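Local coordinates for phosphoenolpyruvate-protein phosphotransferase (Coxiella burnetii, PDB 3TRC) that probably transfers phosphate from phosphoenolpyruvate to a histidine of a partner protein, the part described here being its GAF domain, at residues V30-A40 with F140-L151; E87-P96 with Y112-I121. All coordinates share one frame; numbering follows the deposited sequence.

Contact 1: V30-A40 with F140-L151; sequences VVVRLCEALPA and FAEEEEAFCVTL
The ring of Phe140 has Ala40 at its edge, near the ring plane, with CB of Ala40 4.4 Å from CE1 of Phe140. CD1 of Leu38 comes to the same CE1 obliquely. The ring of Phe147 also takes an aliphatic neighbour at its edge: CD2 of Leu34 lies in the ring plane. The modelled separation there is too short to be trusted, and Leu34 was deposited in two conformers. Leu38 approaches Phe147 obliquely, with CD2 of Leu38 3.9 Å from CD2 of Phe147. Its other methyl, CD1, packs on SG of Cys148 at 4.1 Å. Leu38 thus sends one methyl to the ring and one to the sulfur. At the far end, CG1 of Val30 and CD2 of Leu151 meet tip to tip at 3.8 Å. CG of Leu151 stands anti to the backbone N (chi1 -177°), which carries its CD2 toward helix 30-37. The same CD2 of Leu151 also meets the end of Leu34.

The two helix segments run antiparallel, at 167°, with axes 12.6 Å apart. That spacing is wide, and the gap is filled by leucine, valine and phenylalanine side chains from both sides. Both helices belong to the helical layer of the GAF domain, packed against one side of its antiparallel sheet. Helix 3-19 also joins this layer: Met6 touches Leu38, while Ile9 and Leu10 touch Phe147.

Glu144 lies beside Leu38. Its OE1 lies 4.0 Å from CD2 of Leu38. Its OE2 accepts the backbone N-H of Ala141, the N-cap residue, at 2.9 Å. This bond is nearly straight but meets OE2 on the anti side, 34° out of the carboxylate plane. It ties the Glu144 side chain back to the start of its own helix.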
loop_
_atom_site.group_PDB
_atom_site.type_symbol
_atom_site.label_atom_id
_atom_site.label_comp_id
_atom_site.label_asym_id
_atom_site.label_seq_id
_atom_site.Cartn_x
_atom_site.Cartn_y
_atom_site.Cartn_z
ATOM N N VAL A 30 -5.675 -11.995 1.548
ATOM C CA VAL A 30 -4.443 -11.652 2.244
ATOM C C VAL A 30 -3.812 -12.832 2.995
ATOM O O VAL A 30 -2.619 -13.086 2.853
ATOM C CB VAL A 30 -4.659 -10.439 3.172
ATOM C CG1 VAL A 30 -3.460 -10.233 4.081
ATOM C CG2 VAL A 30 -4.939 -9.190 2.334
ATOM N N VAL A 31 -4.594 -13.574 3.781
ATOM C CA VAL A 31 -3.999 -14.663 4.550
ATOM C C VAL A 31 -3.426 -15.755 3.637
ATOM O O VAL A 31 -2.386 -16.352 3.934
ATOM C CB VAL A 31 -4.978 -15.250 5.603
ATOM C CG1 VAL A 31 -5.429 -14.158 6.559
ATOM C CG2 VAL A 31 -6.180 -15.917 4.939
ATOM N N VAL A 32 -4.087 -15.986 2.508
ATOM C CA VAL A 32 -3.614 -16.985 1.557
ATOM C C VAL A 32 -2.341 -16.496 0.873
ATOM O O VAL A 32 -1.353 -17.227 0.779
ATOM C CB VAL A 32 -4.680 -17.310 0.489
ATOM C CG1 VAL A 32 -4.068 -18.136 -0.639
ATOM C CG2 VAL A 32 -5.849 -18.058 1.115
ATOM N N ARG A 33 -2.372 -15.252 0.403
ATOM C CA ARG A 33 -1.252 -14.681 -0.341
ATOM C C ARG A 33 0.001 -14.583 0.512
ATOM O O ARG A 33 1.101 -14.881 0.047
ATOM C CB ARG A 33 -1.615 -13.299 -0.904
ATOM C CG ARG A 33 -2.614 -13.332 -2.044
ATOM C CD ARG A 33 -2.104 -14.159 -3.214
ATOM N NE ARG A 33 -3.000 -14.079 -4.363
ATOM C CZ ARG A 33 -3.193 -15.068 -5.231
ATOM N NH1 ARG A 33 -2.558 -16.221 -5.078
ATOM N NH2 ARG A 33 -4.025 -14.905 -6.252
ATOM N N LEU A 34 -0.155 -14.144 1.759
ATOM C CA LEU A 34 0.984 -14.048 2.663
ATOM C C LEU A 34 1.668 -15.397 2.808
ATOM O O LEU A 34 2.888 -15.500 2.698
ATOM C CB LEU A 34 0.570 -13.515 4.039
ATOM C CG LEU A 34 0.463 -11.997 4.149
ATOM C CD1 LEU A 34 0.235 -11.554 5.585
ATOM C CD2 LEU A 34 1.712 -11.376 3.608
ATOM N N CYS A 35 0.878 -16.436 3.052
ATOM C CA CYS A 35 1.448 -17.768 3.223
ATOM C C CYS A 35 2.171 -18.238 1.967
ATOM O O CYS A 35 3.233 -18.849 2.047
ATOM C CB CYS A 35 0.371 -18.771 3.633
ATOM S SG CYS A 35 -0.094 -18.584 5.356
ATOM N N GLU A 36 1.593 -17.954 0.806
ATOM C CA GLU A 36 2.200 -18.361 -0.454
ATOM C C GLU A 36 3.485 -17.601 -0.741
ATOM O O GLU A 36 4.455 -18.173 -1.244
ATOM C CB GLU A 36 1.231 -18.123 -1.616
ATOM C CG GLU A 36 0.032 -19.038 -1.636
ATOM C CD GLU A 36 -0.972 -18.630 -2.699
ATOM O OE1 GLU A 36 -1.006 -17.434 -3.060
ATOM O OE2 GLU A 36 -1.724 -19.503 -3.173
ATOM N N ALA A 37 3.474 -16.305 -0.443
ATOM C CA ALA A 37 4.477 -15.386 -0.972
ATOM C C ALA A 37 5.696 -15.146 -0.080
ATOM O O ALA A 37 6.797 -14.924 -0.588
ATOM C CB ALA A 37 3.823 -14.051 -1.355
ATOM N N LEU A 38 5.513 -15.182 1.236
ATOM C CA LEU A 38 6.626 -14.904 2.144
ATOM C C LEU A 38 7.800 -15.887 2.009
ATOM O O LEU A 38 8.937 -15.452 1.840
ATOM C CB LEU A 38 6.160 -14.809 3.600
ATOM C CG LEU A 38 5.501 -13.492 4.000
ATOM C CD1 LEU A 38 5.070 -13.548 5.458
ATOM C CD2 LEU A 38 6.452 -12.326 3.766
ATOM N N PRO A 39 7.541 -17.204 2.109
ATOM C CA PRO A 39 6.279 -17.858 2.477
ATOM C C PRO A 39 6.145 -18.017 3.988
ATOM O O PRO A 39 7.085 -17.753 4.737
ATOM C CB PRO A 39 6.417 -19.238 1.839
ATOM C CG PRO A 39 7.883 -19.526 1.946
ATOM C CD PRO A 39 8.573 -18.190 1.735
ATOM N N ALA A 40 4.968 -18.444 4.429
ATOM C CA ALA A 40 4.742 -18.773 5.827
ATOM C C ALA A 40 3.774 -19.947 5.876
ATOM O O ALA A 40 3.144 -20.274 4.878
ATOM C CB ALA A 40 4.172 -17.575 6.583
ATOM N N PHE A 140 11.002 -13.492 11.861
ATOM C CA PHE A 140 10.790 -12.970 10.519
ATOM C C PHE A 140 11.776 -11.853 10.209
ATOM O O PHE A 140 12.009 -10.969 11.033
ATOM C CB PHE A 140 9.335 -12.515 10.340
ATOM C CG PHE A 140 8.355 -13.657 10.298
ATOM C CD1 PHE A 140 7.849 -14.110 9.090
ATOM C CD2 PHE A 140 7.968 -14.299 11.469
ATOM C CE1 PHE A 140 6.963 -15.175 9.047
ATOM C CE2 PHE A 140 7.077 -15.355 11.435
ATOM C CZ PHE A 140 6.576 -15.796 10.222
ATOM N N ALA A 141 12.371 -11.912 9.020
ATOM C CA ALA A 141 13.425 -10.978 8.670
ATOM C C ALA A 141 12.882 -9.562 8.490
ATOM O O ALA A 141 11.675 -9.353 8.388
ATOM C CB ALA A 141 14.140 -11.444 7.411
ATOM N N GLU A 142 13.791 -8.595 8.458
ATOM C CA GLU A 142 13.414 -7.184 8.408
ATOM C C GLU A 142 12.456 -6.833 7.275
ATOM O O GLU A 142 11.490 -6.099 7.487
ATOM C CB GLU A 142 14.669 -6.315 8.313
ATOM C CG GLU A 142 14.402 -4.826 8.361
ATOM C CD GLU A 142 15.684 -4.012 8.303
ATOM O OE1 GLU A 142 16.729 -4.563 7.894
ATOM O OE2 GLU A 142 15.647 -2.824 8.676
ATOM N N GLU A 143 12.726 -7.340 6.073
ATOM C CA GLU A 143 11.864 -7.033 4.935
ATOM C C GLU A 143 10.496 -7.701 5.073
ATOM O O GLU A 143 9.496 -7.190 4.567
ATOM C CB GLU A 143 12.521 -7.417 3.604
ATOM C CG GLU A 143 12.723 -8.925 3.387
ATOM C CD GLU A 143 14.032 -9.456 3.962
ATOM O OE1 GLU A 143 14.609 -8.832 4.881
ATOM O OE2 GLU A 143 14.493 -10.512 3.483
ATOM N N GLU A 144 10.457 -8.836 5.767
ATOM C CA GLU A 144 9.200 -9.526 5.992
ATOM C C GLU A 144 8.329 -8.706 6.927
ATOM O O GLU A 144 7.141 -8.536 6.693
ATOM C CB GLU A 144 9.439 -10.902 6.604
ATOM C CG GLU A 144 10.259 -11.842 5.735
ATOM C CD GLU A 144 10.258 -13.252 6.301
ATOM O OE1 GLU A 144 9.285 -13.982 6.024
ATOM O OE2 GLU A 144 11.210 -13.610 7.032
ATOM N N GLU A 145 8.928 -8.206 8.000
ATOM C CA GLU A 145 8.177 -7.401 8.947
ATOM C C GLU A 145 7.702 -6.101 8.291
ATOM O O GLU A 145 6.542 -5.734 8.424
ATOM C CB GLU A 145 8.990 -7.121 10.215
ATOM C CG GLU A 145 8.197 -6.352 11.261
ATOM C CD GLU A 145 8.950 -6.152 12.561
ATOM O OE1 GLU A 145 9.801 -6.998 12.905
ATOM O OE2 GLU A 145 8.676 -5.142 13.244
ATOM N N ALA A 146 8.591 -5.427 7.564
ATOM C CA ALA A 146 8.236 -4.179 6.889
ATOM C C ALA A 146 7.095 -4.393 5.893
ATOM O O ALA A 146 6.164 -3.587 5.801
ATOM C CB ALA A 146 9.458 -3.589 6.192
ATOM N N PHE A 147 7.170 -5.487 5.150
ATOM C CA PHE A 147 6.115 -5.865 4.226
ATOM C C PHE A 147 4.783 -6.040 4.947
ATOM O O PHE A 147 3.764 -5.476 4.548
ATOM C CB PHE A 147 6.494 -7.165 3.526
ATOM C CG PHE A 147 5.372 -7.787 2.764
ATOM C CD1 PHE A 147 5.024 -7.316 1.514
ATOM C CD2 PHE A 147 4.664 -8.844 3.301
ATOM C CE1 PHE A 147 3.988 -7.889 0.814
ATOM C CE2 PHE A 147 3.632 -9.416 2.605
ATOM C CZ PHE A 147 3.292 -8.943 1.363
ATOM N N CYS A 148 4.800 -6.826 6.013
ATOM C CA CYS A 148 3.576 -7.116 6.753
ATOM C C CYS A 148 2.998 -5.880 7.449
ATOM O O CYS A 148 1.779 -5.710 7.522
ATOM C CB CYS A 148 3.819 -8.247 7.757
ATOM S SG CYS A 148 4.044 -9.887 7.050
ATOM N N VAL A 149 3.869 -5.021 7.968
ATOM C CA VAL A 149 3.429 -3.794 8.621
ATOM C C VAL A 149 2.794 -2.855 7.604
ATOM O O VAL A 149 1.717 -2.306 7.834
ATOM C CB VAL A 149 4.586 -3.092 9.355
ATOM C CG1 VAL A 149 4.205 -1.662 9.724
ATOM C CG2 VAL A 149 4.976 -3.885 10.588
ATOM N N THR A 150 3.463 -2.684 6.468
ATOM C CA THR A 150 2.947 -1.828 5.412
ATOM C C THR A 150 1.592 -2.337 4.946
ATOM O O THR A 150 0.657 -1.555 4.730
ATOM C CB THR A 150 3.941 -1.756 4.225
ATOM O OG1 THR A 150 5.197 -1.267 4.702
ATOM C CG2 THR A 150 3.424 -0.819 3.154
ATOM N N LEU A 151 1.474 -3.654 4.824
ATOM C CA LEU A 151 0.218 -4.290 4.448
ATOM C C LEU A 151 -0.888 -4.030 5.476
ATOM O O LEU A 151 -2.033 -3.755 5.111
ATOM C CB LEU A 151 0.427 -5.789 4.280
ATOM C CG LEU A 151 -0.773 -6.614 3.823
ATOM C CD1 LEU A 151 -1.281 -6.108 2.479
ATOM C CD2 LEU A 151 -0.401 -8.083 3.744
#

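Contact 2: E87-P96 with Y112-I121; sequences EEPINLADAP and YHGFLGIPII
ND1 of His113 donates to OD1 of Asp94 at 2.7 Å, with 170° at the hydrogen. The oxygen lies in the imidazole plane, but the nitrogen meets the carboxylate from above its plane. The two side chains run side by side, their flat groups turned 70° apart. Asp94 has its CG anti to the backbone N (chi1 -151°), which brings OD1 back to the histidine although its CB points away. Ala95 N donates to His113 O at 2.8 Å, in an almost straight bond.

Along strand 90-92 the backbones pair regularly. Ile90 with Gly117 and Leu92 with Phe115 are hydrogen-bonded pairs, 2.9 Å between N and O of one residue and O and N of the other. Asn91 with Leu116 is the non-hydrogen-bonded pair between them. CD1 of Leu116 lies 3.9 Å from CB of Asn91. On the other face, CB of Phe115 rests on CB of Ala95 at 3.6 Å, and Ile90 O sits at the edge of the Phe115 ring. Leu79 of helix 78-86 touches both Leu92 and Phe115. CG of Pro119 packs on the Glu87 backbone, and CD1 of Ile121 meets CB of Glu87 at 3.7 Å.

Opposite Gln134 of strand 125-134 the chain places two residues, His113 and Gly114, making a classic beta bulge. Strand 90-92 is an outermost strand of the antiparallel GAF-domain sheet within this chain.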
loop_
_atom_site.group_PDB
_atom_site.type_symbol
_atom_site.label_atom_id
_atom_site.label_comp_id
_atom_site.label_asym_id
_atom_site.label_seq_id
_atom_site.Cartn_x
_atom_site.Cartn_y
_atom_site.Cartn_z
ATOM N N GLU A 87 0.550 -2.256 20.776
ATOM C CA GLU A 87 0.378 -1.574 19.501
ATOM C C GLU A 87 1.710 -1.517 18.753
ATOM O O GLU A 87 2.019 -0.536 18.085
ATOM C CB GLU A 87 -0.227 -0.178 19.701
ATOM C CG GLU A 87 -1.648 -0.233 20.251
ATOM C CD GLU A 87 -2.334 1.114 20.307
ATOM O OE1 GLU A 87 -1.680 2.142 20.033
ATOM O OE2 GLU A 87 -3.542 1.143 20.628
ATOM N N GLU A 88 2.485 -2.591 18.888
ATOM C CA GLU A 88 3.764 -2.756 18.203
ATOM C C GLU A 88 3.870 -4.198 17.747
ATOM O O GLU A 88 3.262 -5.085 18.347
ATOM C CB GLU A 88 4.938 -2.513 19.150
ATOM C CG GLU A 88 4.995 -1.176 19.842
ATOM C CD GLU A 88 6.119 -1.139 20.866
ATOM O OE1 GLU A 88 6.733 -2.205 21.106
ATOM O OE2 GLU A 88 6.391 -0.056 21.426
ATOM N N PRO A 89 4.656 -4.451 16.691
ATOM C CA PRO A 89 4.849 -5.849 16.302
ATOM C C PRO A 89 5.606 -6.656 17.353
ATOM O O PRO A 89 6.475 -6.130 18.055
ATOM C CB PRO A 89 5.678 -5.743 15.013
ATOM C CG PRO A 89 5.407 -4.365 14.497
ATOM C CD PRO A 89 5.235 -3.514 15.717
ATOM N N ILE A 90 5.259 -7.934 17.459
ATOM C CA ILE A 90 6.043 -8.886 18.227
ATOM C C ILE A 90 6.545 -9.945 17.249
ATOM O O ILE A 90 5.759 -10.605 16.567
ATOM C CB ILE A 90 5.230 -9.531 19.368
ATOM C CG1 ILE A 90 4.725 -8.451 20.331
ATOM C CG2 ILE A 90 6.082 -10.547 20.116
ATOM C CD1 ILE A 90 3.971 -9.002 21.538
ATOM N N ASN A 91 7.864 -10.076 17.173
ATOM C CA ASN A 91 8.536 -10.933 16.201
ATOM C C ASN A 91 9.438 -11.902 16.957
ATOM O O ASN A 91 10.447 -11.492 17.545
ATOM C CB ASN A 91 9.363 -10.039 15.274
ATOM C CG ASN A 91 9.928 -10.769 14.070
ATOM O OD1 ASN A 91 10.042 -11.988 14.053
ATOM N ND2 ASN A 91 10.304 -10.001 13.050
ATOM N N LEU A 92 9.076 -13.182 16.957
ATOM C CA LEU A 92 9.777 -14.177 17.767
ATOM C C LEU A 92 10.169 -15.402 16.950
ATOM O O LEU A 92 9.496 -15.757 15.986
ATOM C CB LEU A 92 8.883 -14.622 18.927
ATOM C CG LEU A 92 8.304 -13.506 19.792
ATOM C CD1 LEU A 92 7.189 -14.032 20.694
ATOM C CD2 LEU A 92 9.397 -12.838 20.603
ATOM N N ALA A 93 11.250 -16.060 17.360
ATOM C CA ALA A 93 11.676 -17.300 16.724
ATOM C C ALA A 93 10.954 -18.519 17.300
ATOM O O ALA A 93 10.777 -19.524 16.612
ATOM C CB ALA A 93 13.178 -17.474 16.854
ATOM N N ASP A 94 10.542 -18.434 18.560
ATOM C CA ASP A 94 9.868 -19.560 19.204
ATOM C C ASP A 94 8.780 -19.080 20.167
ATOM O O ASP A 94 8.997 -18.994 21.381
ATOM C CB ASP A 94 10.889 -20.430 19.943
ATOM C CG ASP A 94 10.469 -21.886 20.035
ATOM O OD1 ASP A 94 9.263 -22.187 19.902
ATOM O OD2 ASP A 94 11.354 -22.739 20.257
ATOM N N ALA A 95 7.606 -18.789 19.613
ATOM C CA ALA A 95 6.495 -18.228 20.381
ATOM C C ALA A 95 6.116 -19.014 21.639
ATOM O O ALA A 95 5.867 -18.414 22.677
ATOM C CB ALA A 95 5.263 -18.035 19.485
ATOM N N PRO A 96 6.061 -20.355 21.550
ATOM C CA PRO A 96 5.654 -21.124 22.732
ATOM C C PRO A 96 6.553 -20.908 23.947
ATOM O O PRO A 96 6.118 -21.181 25.067
ATOM C CB PRO A 96 5.736 -22.571 22.247
ATOM C CG PRO A 96 5.458 -22.473 20.779
ATOM C CD PRO A 96 6.176 -21.213 20.357
ATOM N N TYR A 112 3.560 -24.611 15.471
ATOM C CA TYR A 112 4.293 -23.457 14.959
ATOM C C TYR A 112 5.262 -22.913 15.992
ATOM O O TYR A 112 5.091 -23.115 17.198
ATOM C CB TYR A 112 3.337 -22.350 14.507
ATOM C CG TYR A 112 2.326 -22.822 13.501
ATOM C CD1 TYR A 112 2.721 -23.254 12.242
ATOM C CD2 TYR A 112 0.972 -22.847 13.809
ATOM C CE1 TYR A 112 1.799 -23.696 11.316
ATOM C CE2 TYR A 112 0.042 -23.284 12.889
ATOM C CZ TYR A 112 0.457 -23.708 11.647
ATOM O OH TYR A 112 -0.475 -24.145 10.734
ATOM N N HIS A 113 6.289 -22.225 15.510
ATOM C CA HIS A 113 7.289 -21.647 16.390
ATOM C C HIS A 113 7.534 -20.189 16.042
ATOM O O HIS A 113 7.232 -19.307 16.841
ATOM C CB HIS A 113 8.574 -22.474 16.349
ATOM C CG HIS A 113 8.403 -23.853 16.904
ATOM N ND1 HIS A 113 8.587 -24.144 18.239
ATOM C CD2 HIS A 113 8.024 -25.011 16.315
ATOM C CE1 HIS A 113 8.349 -25.427 18.444
ATOM N NE2 HIS A 113 8.004 -25.977 17.294
ATOM N N GLY A 114 8.061 -19.933 14.846
ATOM C CA GLY A 114 8.248 -18.568 14.383
ATOM C C GLY A 114 6.925 -17.825 14.408
ATOM O O GLY A 114 5.896 -18.388 14.042
ATOM N N PHE A 115 6.955 -16.562 14.826
ATOM C CA PHE A 115 5.733 -15.792 15.086
ATOM C C PHE A 115 5.933 -14.321 14.743
ATOM O O PHE A 115 6.913 -13.700 15.160
ATOM C CB PHE A 115 5.348 -15.927 16.569
ATOM C CG PHE A 115 4.146 -15.113 16.991
ATOM C CD1 PHE A 115 4.281 -13.782 17.374
ATOM C CD2 PHE A 115 2.891 -15.701 17.075
ATOM C CE1 PHE A 115 3.175 -13.041 17.792
ATOM C CE2 PHE A 115 1.778 -14.968 17.490
ATOM C CZ PHE A 115 1.923 -13.636 17.849
ATOM N N LEU A 116 5.011 -13.764 13.969
ATOM C CA LEU A 116 4.982 -12.320 13.766
ATOM C C LEU A 116 3.565 -11.830 13.987
ATOM O O LEU A 116 2.657 -12.165 13.226
ATOM C CB LEU A 116 5.458 -11.947 12.358
ATOM C CG LEU A 116 5.411 -10.455 12.005
ATOM C CD1 LEU A 116 6.246 -9.638 12.983
ATOM C CD2 LEU A 116 5.894 -10.236 10.571
ATOM N N GLY A 117 3.380 -11.049 15.048
ATOM C CA GLY A 117 2.081 -10.479 15.355
ATOM C C GLY A 117 2.118 -8.987 15.129
ATOM O O GLY A 117 2.999 -8.298 15.640
ATOM N N ILE A 118 1.162 -8.489 14.352
ATOM C CA ILE A 118 1.158 -7.101 13.917
ATOM C C ILE A 118 -0.173 -6.423 14.224
ATOM O O ILE A 118 -1.235 -6.902 13.823
ATOM C CB ILE A 118 1.450 -7.024 12.405
ATOM C CG1 ILE A 118 2.852 -7.561 12.127
ATOM C CG2 ILE A 118 1.292 -5.606 11.882
ATOM C CD1 ILE A 118 3.291 -7.370 10.724
ATOM N N PRO A 119 -0.124 -5.297 14.938
ATOM C CA PRO A 119 -1.372 -4.605 15.252
ATOM C C PRO A 119 -1.919 -3.916 14.012
ATOM O O PRO A 119 -1.165 -3.347 13.218
ATOM C CB PRO A 119 -0.945 -3.579 16.305
ATOM C CG PRO A 119 0.484 -3.307 15.990
ATOM C CD PRO A 119 1.055 -4.593 15.471
ATOM N N ILE A 120 -3.231 -4.003 13.836
ATOM C CA ILE A 120 -3.893 -3.329 12.727
ATOM C C ILE A 120 -4.539 -2.082 13.292
ATOM O O ILE A 120 -5.526 -2.164 14.021
ATOM C CB ILE A 120 -4.946 -4.232 12.063
ATOM C CG1 ILE A 120 -4.281 -5.512 11.529
ATOM C CG2 ILE A 120 -5.659 -3.477 10.946
ATOM C CD1 ILE A 120 -5.251 -6.534 10.943
ATOM N N ILE A 121 -3.957 -0.930 12.972
ATOM C CA ILE A 121 -4.316 0.323 13.618
ATOM C C ILE A 121 -4.706 1.368 12.584
ATOM O O ILE A 121 -3.974 1.616 11.626
ATOM C CB ILE A 121 -3.132 0.871 14.453
ATOM C CG1 ILE A 121 -2.667 -0.173 15.470
ATOM C CG2 ILE A 121 -3.516 2.182 15.141
ATOM C CD1 ILE A 121 -1.345 0.155 16.138
#

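Overall arrangement
The two contacts lie in one GAF domain, with centres 12 Å apart. Contact 1 joins two helices on one side of the sheet; contact 2 lies at the sheet margin. They meet through Asn91, whose ND2 probably donates to Phe140 O at 2.8 Å and to Glu145 OE1 at 3.0 Å. Thus the edge strand is tied to the start of helix 142-164. Cys148 also packs on Ile118, and Leu116 on Phe140. The other face of contact 2 looks toward helix 78-86. There the Phe115 side chain is about 6 Å from a bound phosphate, probably from the crystallisation liquor, and that of Glu87 about 8 Å from the sodium ion.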